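PDB 3BBL: regulatory protein of LacI family from Chloroflexus aggregans, which probably regulates transcription as a member of the LacI family, sensing a small effector through its periplasmic-binding-protein-like core. Local coordinates for residues F170-G173 against R174-L178; P157-T160 against G161-L164; D24-L27 against S28-R32. All blocks are in the same frame, centred on the assembly; numbering follows the deposited sequence.

Contact 1. Residues F170-G173 against R174-L178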
loop_
_atom_site.group_PDB
_atom_site.type_symbol
_atom_site.label_atom_id
_atom_site.label_comp_id
_atom_site.label_asym_id
_atom_site.label_seq_id
_atom_site.Cartn_x
_atom_site.Cartn_y
_atom_site.Cartn_z
ATOM N N PHE A 170 9.545 0.958 12.345
ATOM C CA PHE A 170 8.964 1.854 13.332
ATOM C C PHE A 170 9.741 1.710 14.642
ATOM O O PHE A 170 10.148 2.696 15.249
ATOM C CB PHE A 170 7.509 1.472 13.574
ATOM C CG PHE A 170 6.901 2.144 14.761
ATOM C CD1 PHE A 170 6.360 3.426 14.653
ATOM C CD2 PHE A 170 6.884 1.506 16.001
ATOM C CE1 PHE A 170 5.809 4.058 15.762
ATOM C CE2 PHE A 170 6.336 2.133 17.115
ATOM C CZ PHE A 170 5.800 3.412 16.993
ATOM N N GLU A 171 9.940 0.462 15.053
ATOM C CA GLU A 171 10.653 0.132 16.282
ATOM C C GLU A 171 12.059 0.732 16.304
ATOM O O GLU A 171 12.492 1.294 17.316
ATOM C CB GLU A 171 10.758 -1.393 16.451
ATOM C CG GLU A 171 9.433 -2.170 16.535
ATOM C CD GLU A 171 8.554 -2.090 15.267
ATOM O OE1 GLU A 171 9.085 -2.008 14.129
ATOM O OE2 GLU A 171 7.312 -2.136 15.422
ATOM N N VAL A 172 12.782 0.610 15.198
ATOM C CA VAL A 172 14.127 1.166 15.158
ATOM C C VAL A 172 14.075 2.693 15.162
ATOM O O VAL A 172 14.844 3.344 15.871
ATOM C CB VAL A 172 14.919 0.653 13.927
ATOM C CG1 VAL A 172 16.216 1.428 13.764
ATOM C CG2 VAL A 172 15.225 -0.823 14.105
ATOM N N GLY A 173 13.160 3.261 14.382
ATOM C CA GLY A 173 13.035 4.709 14.336
ATOM C C GLY A 173 12.743 5.287 15.709
ATOM O O GLY A 173 13.308 6.302 16.102
ATOM N N ARG A 174 11.867 4.618 16.448
ATOM C CA ARG A 174 11.500 5.056 17.783
ATOM C C ARG A 174 12.677 4.926 18.751
ATOM O O ARG A 174 13.017 5.874 19.465
ATOM C CB ARG A 174 10.313 4.231 18.284
ATOM C CG ARG A 174 9.884 4.509 19.707
ATOM C CD ARG A 174 8.690 3.628 20.060
ATOM N NE ARG A 174 8.364 3.678 21.481
ATOM C CZ ARG A 174 9.037 3.036 22.434
ATOM N NH1 ARG A 174 10.082 2.279 22.121
ATOM N NH2 ARG A 174 8.680 3.167 23.707
ATOM N N ALA A 175 13.298 3.754 18.769
ATOM C CA ALA A 175 14.434 3.494 19.648
ATOM C C ALA A 175 15.567 4.497 19.427
ATOM O O ALA A 175 16.076 5.085 20.381
ATOM C CB ALA A 175 14.949 2.070 19.430
HETATM N N MSE A 176 15.960 4.694 18.173
HETATM C CA MSE A 176 17.034 5.633 17.860
HETATM C C MSE A 176 16.655 7.057 18.270
HETATM O O MSE A 176 17.497 7.815 18.741
HETATM C CB MSE A 176 17.371 5.589 16.367
HETATM C CG MSE A 176 17.781 4.218 15.922
HETATM SE SE MSE A 176 18.605 4.163 14.092
HETATM C CE MSE A 176 17.208 5.169 13.244
ATOM N N THR A 177 15.387 7.422 18.110
ATOM C CA THR A 177 14.976 8.771 18.476
ATOM C C THR A 177 14.957 8.957 19.994
ATOM O O THR A 177 15.336 10.026 20.503
ATOM C CB THR A 177 13.589 9.133 17.885
ATOM O OG1 THR A 177 13.659 9.075 16.455
ATOM C CG2 THR A 177 13.174 10.551 18.301
ATOM N N LEU A 178 14.522 7.928 20.715
ATOM C CA LEU A 178 14.494 8.016 22.165
ATOM C C LEU A 178 15.938 8.179 22.657
ATOM O O LEU A 178 16.205 8.901 23.612
ATOM C CB LEU A 178 13.834 6.768 22.768
ATOM C CG LEU A 178 12.304 6.710 22.644
ATOM C CD1 LEU A 178 11.790 5.368 23.140
ATOM C CD2 LEU A 178 11.675 7.851 23.429
HETATM O O HOH W 1 11.037 1.094 19.490
#
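T177 and G173 share a doubled grip: the carbonyl oxygen G173 O takes the backbone N-H of T177 at 3.1 Å and also the hydroxyl T177 OG1 at 2.8 Å. The two donors come in from opposite faces of the carbonyl plane. The hydroxyl, on a buried residue, turns back to this oxygen because OG1 stands anti to the carbonyl carbon of T177 (chi1 -61°). The remaining i to i+4 bonds are those of a regular alpha-helix, from R174 N to F170 O, from A175 N to E171 O and from M176 N to V172 O, the last at 2.9 Å. A water bridges E171 and R174, donating to E171 O at 2.6 Å and accepting from R174 NH1 at 3.0 Å, where it lies at the guanidinium edge. R174 NE forms a salt bridge with E209, tying this helix to the end of helix 197-209. These residues make up the first two turns of helix 170-181, which follows strand 163-165 in the alternating alpha/beta order of a periplasmic-binding-protein-like domain. One guanidinium face is covered by L178 CD1, 3.6 Å above its centre. Further back along the extended arginine chain, R174 CD meets F170 CE2 at 4.1 Å, the two side chains crossing with ring and guanidinium planes 29° apart. The F170 ring also stacks on Y231 of the second subunit, placing the helix start at the dimer interface. On another side of the helix, V172 CG1 touches the selenium of selenomethionine M176 at 3.6 Å; the M176 chain bends at its last torsion (chi3 -50°), so that its methyl CE also stays near V172 CG1. M176 and T177 both pack on L131 of strand 128-132.

Contact 2. Residues P157-T160 against G161-L164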
loop_
_atom_site.group_PDB
_atom_site.type_symbol
_atom_site.label_atom_id
_atom_site.label_comp_id
_atom_site.label_asym_id
_atom_site.label_seq_id
_atom_site.Cartn_x
_atom_site.Cartn_y
_atom_site.Cartn_z
ATOM N N PRO A 157 28.217 21.048 11.902
ATOM C CA PRO A 157 28.866 19.837 12.410
ATOM C C PRO A 157 28.177 18.583 11.900
ATOM O O PRO A 157 26.957 18.525 11.831
ATOM C CB PRO A 157 28.702 19.962 13.916
ATOM C CG PRO A 157 28.637 21.430 14.142
ATOM C CD PRO A 157 27.759 21.896 13.014
ATOM N N ILE A 158 28.965 17.588 11.523
ATOM C CA ILE A 158 28.432 16.315 11.080
ATOM C C ILE A 158 28.878 15.365 12.179
ATOM O O ILE A 158 29.967 14.800 12.134
ATOM C CB ILE A 158 29.012 15.924 9.721
ATOM C CG1 ILE A 158 28.514 16.923 8.672
ATOM C CG2 ILE A 158 28.622 14.507 9.370
ATOM C CD1 ILE A 158 29.057 16.709 7.282
ATOM N N GLU A 159 28.025 15.245 13.193
ATOM C CA GLU A 159 28.265 14.412 14.377
ATOM C C GLU A 159 27.969 12.943 14.178
ATOM O O GLU A 159 26.880 12.581 13.739
ATOM C CB GLU A 159 27.386 14.877 15.531
ATOM C CG GLU A 159 27.655 16.260 16.037
ATOM C CD GLU A 159 26.731 16.633 17.186
ATOM O OE1 GLU A 159 26.450 15.759 18.033
ATOM O OE2 GLU A 159 26.299 17.799 17.243
ATOM N N THR A 160 28.920 12.097 14.550
ATOM C CA THR A 160 28.733 10.659 14.428
ATOM C C THR A 160 27.594 10.243 15.353
ATOM O O THR A 160 26.900 9.273 15.099
ATOM C CB THR A 160 30.023 9.886 14.812
ATOM O OG1 THR A 160 30.323 10.093 16.198
ATOM C CG2 THR A 160 31.192 10.367 13.978
ATOM N N GLY A 161 27.406 10.998 16.428
ATOM C CA GLY A 161 26.346 10.702 17.370
ATOM C C GLY A 161 24.979 11.015 16.799
ATOM O O GLY A 161 23.970 10.554 17.321
ATOM N N TYR A 162 24.951 11.794 15.718
ATOM C CA TYR A 162 23.703 12.177 15.049
ATOM C C TYR A 162 23.382 11.331 13.820
ATOM O O TYR A 162 22.396 11.587 13.129
ATOM C CB TYR A 162 23.755 13.630 14.597
ATOM C CG TYR A 162 23.477 14.648 15.658
ATOM C CD1 TYR A 162 23.418 16.002 15.324
ATOM C CD2 TYR A 162 23.253 14.276 16.989
ATOM C CE1 TYR A 162 23.144 16.970 16.284
ATOM C CE2 TYR A 162 22.971 15.240 17.965
ATOM C CZ TYR A 162 22.918 16.584 17.599
ATOM O OH TYR A 162 22.604 17.550 18.510
ATOM N N ILE A 163 24.224 10.348 13.524
ATOM C CA ILE A 163 23.994 9.492 12.374
ATOM C C ILE A 163 23.798 8.089 12.897
ATOM O O ILE A 163 24.757 7.401 13.213
ATOM C CB ILE A 163 25.193 9.530 11.402
ATOM C CG1 ILE A 163 25.403 10.958 10.911
ATOM C CG2 ILE A 163 24.942 8.610 10.213
ATOM C CD1 ILE A 163 26.581 11.118 9.980
ATOM N N LEU A 164 22.547 7.669 12.997
ATOM C CA LEU A 164 22.241 6.343 13.514
ATOM C C LEU A 164 21.778 5.430 12.380
ATOM O O LEU A 164 20.841 5.749 11.655
ATOM C CB LEU A 164 21.166 6.455 14.603
ATOM C CG LEU A 164 21.420 7.559 15.645
ATOM C CD1 LEU A 164 20.318 7.548 16.677
ATOM C CD2 LEU A 164 22.768 7.353 16.327
#
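E159 and Y162 stack at a short 3-10 turn that leads from the loop after helix 138-153 into edge strand 163-165 of the periplasmic-binding-protein-like fold. Two backbone bonds close the turn: Y162 N gives to E159 O at 2.9 Å, and I163 N to T160 O at a longer 3.3 Å. Both donors sit well above the carbonyl planes.

The main side-chain contact is a carboxylate laid over an aromatic ring. E159 and Y162 run side by side and point the same way, their planes 25° apart. OE1 of E159 stands 3.5 Å above the centre of the Y162 ring, while OE2 of E159 comes within 3.4 Å of Y162 CE1. The glutamate chain is extended beyond CG (chi2 -180°), which carries its carboxylate out along the ring. R187 serves both residues: its guanidinium makes a salt bridge with E159 OE1, and its carbonyl oxygen accepts a hydrogen bond from Y162 OH. The arginine charge probably offsets the cost of placing a carboxylate over the electron-rich ring.

Apolar packing continues along the other side. I158, resting on L148 and M151 of helix 138-153, crosses the side chain of I163, and the methyl I158 CG2 meets I163 CD1 at 4.0 Å.

Contact 3. Residues D24-L27 against S28-R32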
loop_
_atom_site.group_PDB
_atom_site.type_symbol
_atom_site.label_atom_id
_atom_site.label_comp_id
_atom_site.label_asym_id
_atom_site.label_seq_id
_atom_site.Cartn_x
_atom_site.Cartn_y
_atom_site.Cartn_z
ATOM N N ASP A 24 1.728 -0.705 -6.058
ATOM C CA ASP A 24 0.548 -0.212 -6.740
ATOM C C ASP A 24 0.854 0.908 -7.724
ATOM O O ASP A 24 0.372 0.880 -8.849
ATOM C CB ASP A 24 -0.482 0.264 -5.720
ATOM C CG ASP A 24 -1.709 0.858 -6.375
ATOM O OD1 ASP A 24 -2.443 0.113 -7.059
ATOM O OD2 ASP A 24 -1.937 2.075 -6.210
ATOM N N GLN A 25 1.654 1.889 -7.312
ATOM C CA GLN A 25 1.993 3.000 -8.200
ATOM C C GLN A 25 2.847 2.540 -9.380
ATOM O O GLN A 25 2.571 2.867 -10.534
ATOM C CB GLN A 25 2.766 4.088 -7.452
ATOM C CG GLN A 25 1.987 4.848 -6.404
ATOM C CD GLN A 25 2.844 5.888 -5.692
ATOM O OE1 GLN A 25 3.864 5.557 -5.081
ATOM N NE2 GLN A 25 2.432 7.148 -5.768
ATOM N N PHE A 26 3.887 1.777 -9.069
ATOM C CA PHE A 26 4.822 1.273 -10.061
ATOM C C PHE A 26 4.223 0.278 -11.060
ATOM O O PHE A 26 4.306 0.483 -12.273
ATOM C CB PHE A 26 6.008 0.630 -9.345
ATOM C CG PHE A 26 7.208 0.443 -10.212
ATOM C CD1 PHE A 26 7.876 1.543 -10.737
ATOM C CD2 PHE A 26 7.680 -0.833 -10.501
ATOM C CE1 PHE A 26 9.007 1.379 -11.545
ATOM C CE2 PHE A 26 8.806 -1.013 -11.304
ATOM C CZ PHE A 26 9.473 0.104 -11.829
ATOM N N LEU A 27 3.624 -0.795 -10.549
ATOM C CA LEU A 27 3.043 -1.810 -11.412
ATOM C C LEU A 27 1.832 -1.309 -12.197
ATOM O O LEU A 27 1.707 -1.586 -13.394
ATOM C CB LEU A 27 2.674 -3.055 -10.602
ATOM C CG LEU A 27 2.132 -4.249 -11.398
ATOM C CD1 LEU A 27 3.122 -4.670 -12.485
ATOM C CD2 LEU A 27 1.863 -5.399 -10.451
ATOM N N SER A 28 0.942 -0.573 -11.538
ATOM C CA SER A 28 -0.232 -0.047 -12.232
ATOM C C SER A 28 0.235 0.790 -13.411
ATOM O O SER A 28 -0.256 0.646 -14.527
ATOM C CB SER A 28 -1.081 0.820 -11.298
ATOM O OG SER A 28 -1.684 0.034 -10.292
ATOM N N SER A 29 1.198 1.660 -13.146
ATOM C CA SER A 29 1.750 2.524 -14.171
ATOM C C SER A 29 2.370 1.728 -15.319
ATOM O O SER A 29 2.163 2.060 -16.484
ATOM C CB SER A 29 2.794 3.454 -13.557
ATOM O OG SER A 29 3.404 4.254 -14.546
HETATM N N MSE A 30 3.132 0.682 -15.001
HETATM C CA MSE A 30 3.745 -0.128 -16.049
HETATM C C MSE A 30 2.679 -0.852 -16.870
HETATM O O MSE A 30 2.732 -0.860 -18.100
HETATM C CB MSE A 30 4.743 -1.139 -15.467
HETATM C CG MSE A 30 5.980 -0.468 -14.938
HETATM SE SE MSE A 30 7.563 -1.659 -14.795
HETATM C CE MSE A 30 6.800 -2.893 -13.511
ATOM N N VAL A 31 1.700 -1.440 -16.190
ATOM C CA VAL A 31 0.639 -2.160 -16.873
ATOM C C VAL A 31 -0.106 -1.285 -17.869
ATOM O O VAL A 31 -0.397 -1.717 -18.979
ATOM C CB VAL A 31 -0.365 -2.748 -15.869
ATOM C CG1 VAL A 31 -1.597 -3.277 -16.601
ATOM C CG2 VAL A 31 0.298 -3.867 -15.083
ATOM N N ARG A 32 -0.410 -0.055 -17.479
ATOM C CA ARG A 32 -1.131 0.855 -18.362
ATOM C C ARG A 32 -0.275 1.362 -19.510
ATOM O O ARG A 32 -0.765 1.562 -20.614
ATOM C CB ARG A 32 -1.676 2.041 -17.570
ATOM C CG ARG A 32 -2.732 1.638 -16.575
ATOM C CD ARG A 32 -3.491 2.838 -16.053
ATOM N NE ARG A 32 -4.885 2.472 -15.851
ATOM C CZ ARG A 32 -5.763 2.303 -16.837
ATOM N NH1 ARG A 32 -5.404 2.481 -18.099
ATOM N NH2 ARG A 32 -6.995 1.914 -16.559
#
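The Met-aromatic contact of F26 with selenomethionine M30 lies in helix 23-36, the crossover helix of the beta-alpha-beta unit that joins strands 6-9 and 40-43. The selenium of M30 is 4.3 Å from the centroid of the F26 ring and 34° off its normal, an oblique approach. The methyl M30 CE, folded back by a bend in the last torsion (chi3 -62°), comes closer, 3.5 Å from F26 CE2. F26 also stacks on F93 and reaches I243 and C250 of helix 243-258, while M30 packs on I251 of that helix and on V41. Shortening F26 to an alanine here removes the ring, which is likely to leave M30 CE and F93 without their aromatic partner and to open a gap toward helix 243-258.

The backbone is held by ordinary alpha-helical bonds, among them M30 N to F26 O at 3.0 Å and V31 N to L27 O at 2.8 Å. The strand-helix-strand unit is part of the Rossmann-like topology of the LacI-family core, in which helices cover a mostly parallel sheet. L27 CD1 meets V31 CG2 at 3.9 Å on the side that faces the second subunit: L27 packs on L27 of that subunit, and V31 on its P43. CG of L27 stands opposite its backbone N (chi1 -176°), and from there CD1 can reach V31, one turn further along the helix.

S28 OG also belongs to the dimer interface, since it is hydrogen-bonded to W11 NE1 of the second subunit; within the helix it lies 3.3 Å from D24 OD1. S29 instead meets helix 243-258: its N-H bonds to Q25 O at 3.2 Å, and its hydroxyl is hydrogen-bonded to the backbone oxygen of A244, at the start of that helix.

Overall arrangement
Along the chain the order is contact 3, contact 2, contact 1. Contacts 1 and 2 are neighbours, with centres about 16 Å apart on successive elements, strand 163-165 and helix 170-181; they touch where the selenium of M176 lies 3.5 Å from L164 CB. Contact 3 sits on the opposite side of the chain's centre, on helix 23-36, its centre about 32 Å from that of contact 1 and about 38 Å from that of contact 2. This spread fits the two alpha/beta lobes of a periplasmic-binding-protein-like core. Contacts 1 and 3 both meet the second subunit, so the interface between subunits draws on both sides of the chain's centre, whereas no other subunit of the assembly touches contact 2.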